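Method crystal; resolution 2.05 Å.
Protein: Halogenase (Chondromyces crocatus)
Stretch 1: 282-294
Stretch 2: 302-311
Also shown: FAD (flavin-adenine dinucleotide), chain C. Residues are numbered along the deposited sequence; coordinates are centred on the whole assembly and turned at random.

Stretch 1, residues 282-294: IRKDYSYCNTSFW
Stretch 2 (302-311) GDAACFVDPV

Strand 288-290 runs antiparallel to strand 306-307, and the two stretches bury 582 Å² between them. Tyr288 and Phe307 form the hydrogen-bonded pair (CA-CA 5.6 Å), satisfying each other's backbone: Tyr288 N donates to Phe307 O (3.1 Å, 158°) and Phe307 N to Tyr288 O (3.0 Å, 166°). Cys289 and Cys306 follow as the non-hydrogen-bonded pair (CA-CA 4.2 Å), their side chains (chi1 t and p) on the sheet face opposite that of Tyr288 and Phe307; Cys289 SG packs 4.0 Å from Cys306 CB.

Beyond this pair, Ala305 O accepts twice from Asn290: a weak bond from Asn290 N (3.1 Å, 125°) and a straighter one from the amide Asn290 ND2 (2.8 Å, 165°; chi1 m). Water 4 accepts from Asn290 ND2 (3.0 Å) and donates to Ala304 O (2.4 Å). The Phe293 ring (chi1 m) meets Ala305 obliquely, with Phe293 CD1 3.8 Å from Ala305 CB.

At the other end, Ser287 OG (chi1 t) donates to Val308 O (2.8 Å) and accepts from water 3 (2.7 Å), which also donates to Phe307 O (2.7 Å). Both tyrosines adopt chi1 p, and their hydroxyls reach across: Tyr288 OH makes a very short bond to Asp303 O (2.5 Å), while Tyr286 OH donates to Asp309 OD1 (2.7 Å; Asp309 chi1 t). The Tyr286 and Phe307 rings (Phe307 chi1 t) meet obliquely, planes at 76°, with Tyr286 CD1 3.6 Å from Phe307 CE2.

Asp303 (chi1 m), in a 3-10 segment, binds FAD through Asp303 N to FAD O2P (3.1 Å) and FAD O3' to Asp303 OD1 (2.7 Å). Arg283 (chi1-chi3 all m) stops short of a salt bridge, Arg283 NH2 lying 4.5 Å from Asp303 OD2; waters 1 and 2 instead accept from its NH2 and NH1, respectively, and donate to that carboxylate oxygen.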

# COMPACT_ATOMS: atom_id res chain seq x y z
N ILE A 282 -14.65 -1.90 -7.67
CA ILE A 282 -13.55 -1.73 -8.61
C ILE A 282 -12.57 -0.65 -8.11
O ILE A 282 -12.99 0.36 -7.54
CB ILE A 282 -14.04 -1.44 -10.06
CG1 ILE A 282 -12.89 -1.62 -11.06
CG2 ILE A 282 -14.64 -0.03 -10.18
CD1 ILE A 282 -13.28 -1.62 -12.51
N ARG A 283 -11.27 -0.90 -8.31
CA ARG A 283 -10.24 0.11 -8.12
C ARG A 283 -9.38 0.19 -9.38
O ARG A 283 -8.92 -0.81 -9.91
CB ARG A 283 -9.38 -0.19 -6.90
CG ARG A 283 -10.02 0.16 -5.56
CD ARG A 283 -10.10 1.70 -5.31
NE ARG A 283 -8.78 2.34 -5.35
CZ ARG A 283 -7.88 2.29 -4.37
NH1 ARG A 283 -8.15 1.66 -3.24
NH2 ARG A 283 -6.72 2.90 -4.52
N LYS A 284 -9.15 1.41 -9.83
CA LYS A 284 -8.53 1.68 -11.11
C LYS A 284 -7.54 2.81 -10.90
O LYS A 284 -7.67 3.56 -9.92
CB LYS A 284 -9.64 2.07 -12.08
CG LYS A 284 -9.25 2.57 -13.44
CD LYS A 284 -10.47 2.58 -14.36
CE LYS A 284 -11.64 3.37 -13.76
NZ LYS A 284 -11.43 4.86 -13.76
N ASP A 285 -6.56 2.94 -11.78
CA ASP A 285 -5.62 4.07 -11.73
C ASP A 285 -5.08 4.25 -10.31
O ASP A 285 -4.99 5.37 -9.81
CB ASP A 285 -6.31 5.37 -12.22
CG ASP A 285 -6.71 5.31 -13.69
OD1 ASP A 285 -5.90 4.84 -14.50
OD2 ASP A 285 -7.84 5.73 -14.03
N TYR A 286 -4.72 3.13 -9.66
CA TYR A 286 -4.21 3.15 -8.30
C TYR A 286 -2.69 3.27 -8.20
O TYR A 286 -2.18 3.51 -7.09
CB TYR A 286 -4.68 1.91 -7.53
CG TYR A 286 -4.29 0.57 -8.16
CD1 TYR A 286 -2.96 0.17 -8.26
CD2 TYR A 286 -5.28 -0.29 -8.65
CE1 TYR A 286 -2.61 -1.07 -8.85
CE2 TYR A 286 -4.95 -1.53 -9.22
CZ TYR A 286 -3.63 -1.91 -9.32
OH TYR A 286 -3.32 -3.14 -9.88
N SER A 287 -1.97 3.11 -9.30
CA SER A 287 -0.49 3.16 -9.23
C SER A 287 0.06 4.52 -9.63
O SER A 287 -0.14 4.95 -10.76
CB SER A 287 0.16 2.07 -10.08
OG SER A 287 1.56 2.00 -9.79
N TYR A 288 0.74 5.20 -8.72
CA TYR A 288 1.17 6.59 -8.94
C TYR A 288 2.17 7.02 -7.89
O TYR A 288 2.32 6.36 -6.87
CB TYR A 288 -0.03 7.56 -8.93
CG TYR A 288 -0.90 7.41 -7.70
CD1 TYR A 288 -0.48 7.90 -6.47
CD2 TYR A 288 -2.13 6.75 -7.77
CE1 TYR A 288 -1.26 7.74 -5.33
CE2 TYR A 288 -2.92 6.59 -6.63
CZ TYR A 288 -2.47 7.08 -5.42
OH TYR A 288 -3.22 6.92 -4.28
N CYS A 289 2.84 8.13 -8.16
CA CYS A 289 3.72 8.76 -7.20
C CYS A 289 3.57 10.26 -7.39
O CYS A 289 3.31 10.73 -8.49
CB CYS A 289 5.17 8.33 -7.41
SG CYS A 289 6.35 8.83 -6.11
N ASN A 290 3.71 11.01 -6.30
CA ASN A 290 3.66 12.47 -6.37
C ASN A 290 5.04 13.08 -6.62
O ASN A 290 6.05 12.52 -6.20
CB ASN A 290 3.01 13.03 -5.10
CG ASN A 290 1.50 13.15 -5.24
OD1 ASN A 290 1.00 14.22 -5.55
ND2 ASN A 290 0.77 12.04 -5.03
N THR A 291 5.07 14.22 -7.31
CA THR A 291 6.34 14.93 -7.57
C THR A 291 6.99 15.48 -6.31
O THR A 291 8.19 15.79 -6.31
CB THR A 291 6.17 16.09 -8.60
OG1 THR A 291 5.09 16.93 -8.20
CG2 THR A 291 5.88 15.53 -9.99
N SER A 292 6.21 15.58 -5.24
CA SER A 292 6.71 16.05 -3.95
C SER A 292 5.85 15.47 -2.84
O SER A 292 4.64 15.31 -3.04
CB SER A 292 6.69 17.58 -3.87
OG SER A 292 7.32 18.04 -2.68
N PHE A 293 6.47 15.16 -1.71
CA PHE A 293 5.75 14.64 -0.53
C PHE A 293 5.58 15.68 0.59
O PHE A 293 4.90 15.41 1.58
CB PHE A 293 6.42 13.39 0.05
CG PHE A 293 6.47 12.21 -0.90
CD1 PHE A 293 5.56 12.06 -1.94
CD2 PHE A 293 7.42 11.21 -0.71
CE1 PHE A 293 5.61 10.96 -2.80
CE2 PHE A 293 7.49 10.11 -1.58
CZ PHE A 293 6.57 9.99 -2.62
N TRP A 294 6.20 16.85 0.43
CA TRP A 294 6.01 17.96 1.38
C TRP A 294 6.25 19.33 0.72
O TRP A 294 6.88 19.42 -0.34
CB TRP A 294 6.93 17.79 2.59
CG TRP A 294 8.35 18.09 2.29
CD1 TRP A 294 9.23 17.31 1.60
CD2 TRP A 294 9.08 19.27 2.68
NE1 TRP A 294 10.46 17.92 1.53
CE2 TRP A 294 10.39 19.13 2.18
CE3 TRP A 294 8.75 20.42 3.40
CZ2 TRP A 294 11.38 20.10 2.38
CZ3 TRP A 294 9.74 21.39 3.60
CH2 TRP A 294 11.03 21.22 3.09
N GLY A 302 1.05 7.88 3.00
CA GLY A 302 0.22 6.77 2.55
C GLY A 302 -0.23 6.93 1.12
O GLY A 302 0.50 7.47 0.30
N ASP A 303 -1.45 6.49 0.83
CA ASP A 303 -1.95 6.48 -0.54
C ASP A 303 -2.11 7.89 -1.11
O ASP A 303 -2.17 8.06 -2.33
CB ASP A 303 -3.29 5.78 -0.62
CG ASP A 303 -3.18 4.27 -0.65
OD1 ASP A 303 -2.09 3.69 -0.42
OD2 ASP A 303 -4.24 3.66 -0.89
N ALA A 304 -2.21 8.88 -0.24
CA ALA A 304 -2.25 10.28 -0.70
C ALA A 304 -0.98 10.63 -1.45
O ALA A 304 -1.02 11.38 -2.42
CB ALA A 304 -2.45 11.23 0.48
N ALA A 305 0.15 10.10 -1.00
CA ALA A 305 1.45 10.34 -1.62
C ALA A 305 1.75 9.42 -2.82
O ALA A 305 2.11 9.89 -3.90
CB ALA A 305 2.54 10.19 -0.58
N CYS A 306 1.65 8.11 -2.61
CA CYS A 306 2.07 7.15 -3.63
C CYS A 306 1.53 5.77 -3.33
O CYS A 306 1.17 5.47 -2.19
CB CYS A 306 3.60 7.11 -3.75
SG CYS A 306 4.43 6.50 -2.28
N PHE A 307 1.46 4.95 -4.37
CA PHE A 307 1.08 3.54 -4.24
C PHE A 307 1.66 2.74 -5.43
O PHE A 307 1.70 3.25 -6.55
CB PHE A 307 -0.44 3.36 -4.16
CG PHE A 307 -0.87 1.93 -3.97
CD1 PHE A 307 -0.60 1.26 -2.78
CD2 PHE A 307 -1.51 1.25 -5.00
CE1 PHE A 307 -0.97 -0.07 -2.61
CE2 PHE A 307 -1.89 -0.08 -4.85
CZ PHE A 307 -1.63 -0.73 -3.65
N VAL A 308 2.12 1.51 -5.17
CA VAL A 308 2.64 0.65 -6.25
C VAL A 308 1.56 -0.27 -6.87
O VAL A 308 1.03 0.03 -7.94
CB VAL A 308 3.87 -0.19 -5.83
CG1 VAL A 308 4.50 -0.86 -7.07
CG2 VAL A 308 4.92 0.71 -5.14
N ASP A 309 1.24 -1.38 -6.21
CA ASP A 309 0.38 -2.44 -6.76
C ASP A 309 0.16 -3.45 -5.64
O ASP A 309 1.01 -3.58 -4.77
CB ASP A 309 1.07 -3.10 -7.99
CG ASP A 309 0.16 -4.07 -8.73
OD1 ASP A 309 -0.68 -3.63 -9.55
OD2 ASP A 309 0.30 -5.30 -8.51
N PRO A 310 -0.99 -4.15 -5.63
CA PRO A 310 -1.30 -5.05 -4.51
C PRO A 310 -0.45 -6.31 -4.33
O PRO A 310 -0.57 -6.95 -3.28
CB PRO A 310 -2.76 -5.47 -4.79
CG PRO A 310 -3.27 -4.52 -5.80
CD PRO A 310 -2.09 -4.10 -6.60
N VAL A 311 0.37 -6.70 -5.30
CA VAL A 311 1.13 -7.94 -5.11
C VAL A 311 2.24 -7.70 -4.11
O VAL A 311 2.90 -6.65 -4.15
CB VAL A 311 1.63 -8.59 -6.44
CG1 VAL A 311 2.56 -7.69 -7.19
CG2 VAL A 311 2.29 -9.95 -6.15
PA FAD C . -6.87 4.99 3.56
O1A FAD C . -6.84 3.62 4.17
O2A FAD C . -7.53 5.08 2.23
O5B FAD C . -7.64 5.96 4.59
C5B FAD C . -7.79 7.35 4.33
C4B FAD C . -8.94 7.91 5.18
O4B FAD C . -9.18 9.26 4.87
C3B FAD C . -10.23 7.16 4.91
O3B FAD C . -10.72 6.68 6.14
C2B FAD C . -11.18 8.19 4.33
O2B FAD C . -12.47 8.02 4.86
C1B FAD C . -10.57 9.50 4.80
N9A FAD C . -10.81 10.66 3.93
C8A FAD C . -10.85 10.72 2.56
N7A FAD C . -11.07 12.01 2.21
C5A FAD C . -11.16 12.77 3.32
C6A FAD C . -11.39 14.13 3.55
N6A FAD C . -11.70 14.97 2.56
N1A FAD C . -11.41 14.60 4.85
C2A FAD C . -11.26 13.74 5.91
N3A FAD C . -11.05 12.40 5.67
C4A FAD C . -10.99 11.93 4.41
N1 FAD C . -2.41 -2.93 1.25
C2 FAD C . -1.96 -3.89 2.11
O2 FAD C . -1.22 -3.54 3.03
N3 FAD C . -2.32 -5.21 1.91
C4 FAD C . -3.16 -5.57 0.85
O4 FAD C . -3.50 -6.74 0.68
C4X FAD C . -3.60 -4.59 -0.03
N5 FAD C . -4.43 -4.90 -1.09
C5X FAD C . -4.87 -3.91 -1.94
C6 FAD C . -5.70 -4.22 -3.03
C7 FAD C . -6.13 -3.20 -3.89
C7M FAD C . -6.84 -3.57 -5.16
C8 FAD C . -5.74 -1.87 -3.67
C8M FAD C . -6.01 -0.78 -4.69
C9 FAD C . -4.92 -1.57 -2.59
C9A FAD C . -4.48 -2.58 -1.72
N10 FAD C . -3.67 -2.25 -0.65
C10 FAD C . -3.23 -3.25 0.19
C1' FAD C . -3.34 -0.80 -0.34
C2' FAD C . -4.14 -0.21 0.84
O2' FAD C . -5.50 -0.17 0.46
C3' FAD C . -3.66 1.21 1.16
O3' FAD C . -2.27 1.34 0.95
C4' FAD C . -3.91 1.66 2.60
O4' FAD C . -5.29 1.65 2.87
C5' FAD C . -3.37 3.08 2.78
O5' FAD C . -3.87 3.62 3.97
P FAD C . -4.07 5.21 4.15
O1P FAD C . -4.10 5.53 5.63
O2P FAD C . -2.95 5.96 3.49
O3P FAD C . -5.39 5.56 3.36
O HOH W 1 -4.33 1.95 -2.95
O HOH W 2 -6.85 1.74 -0.76
O HOH W 3 3.46 3.53 -8.57
O HOH W 4 -2.18 12.15 -4.40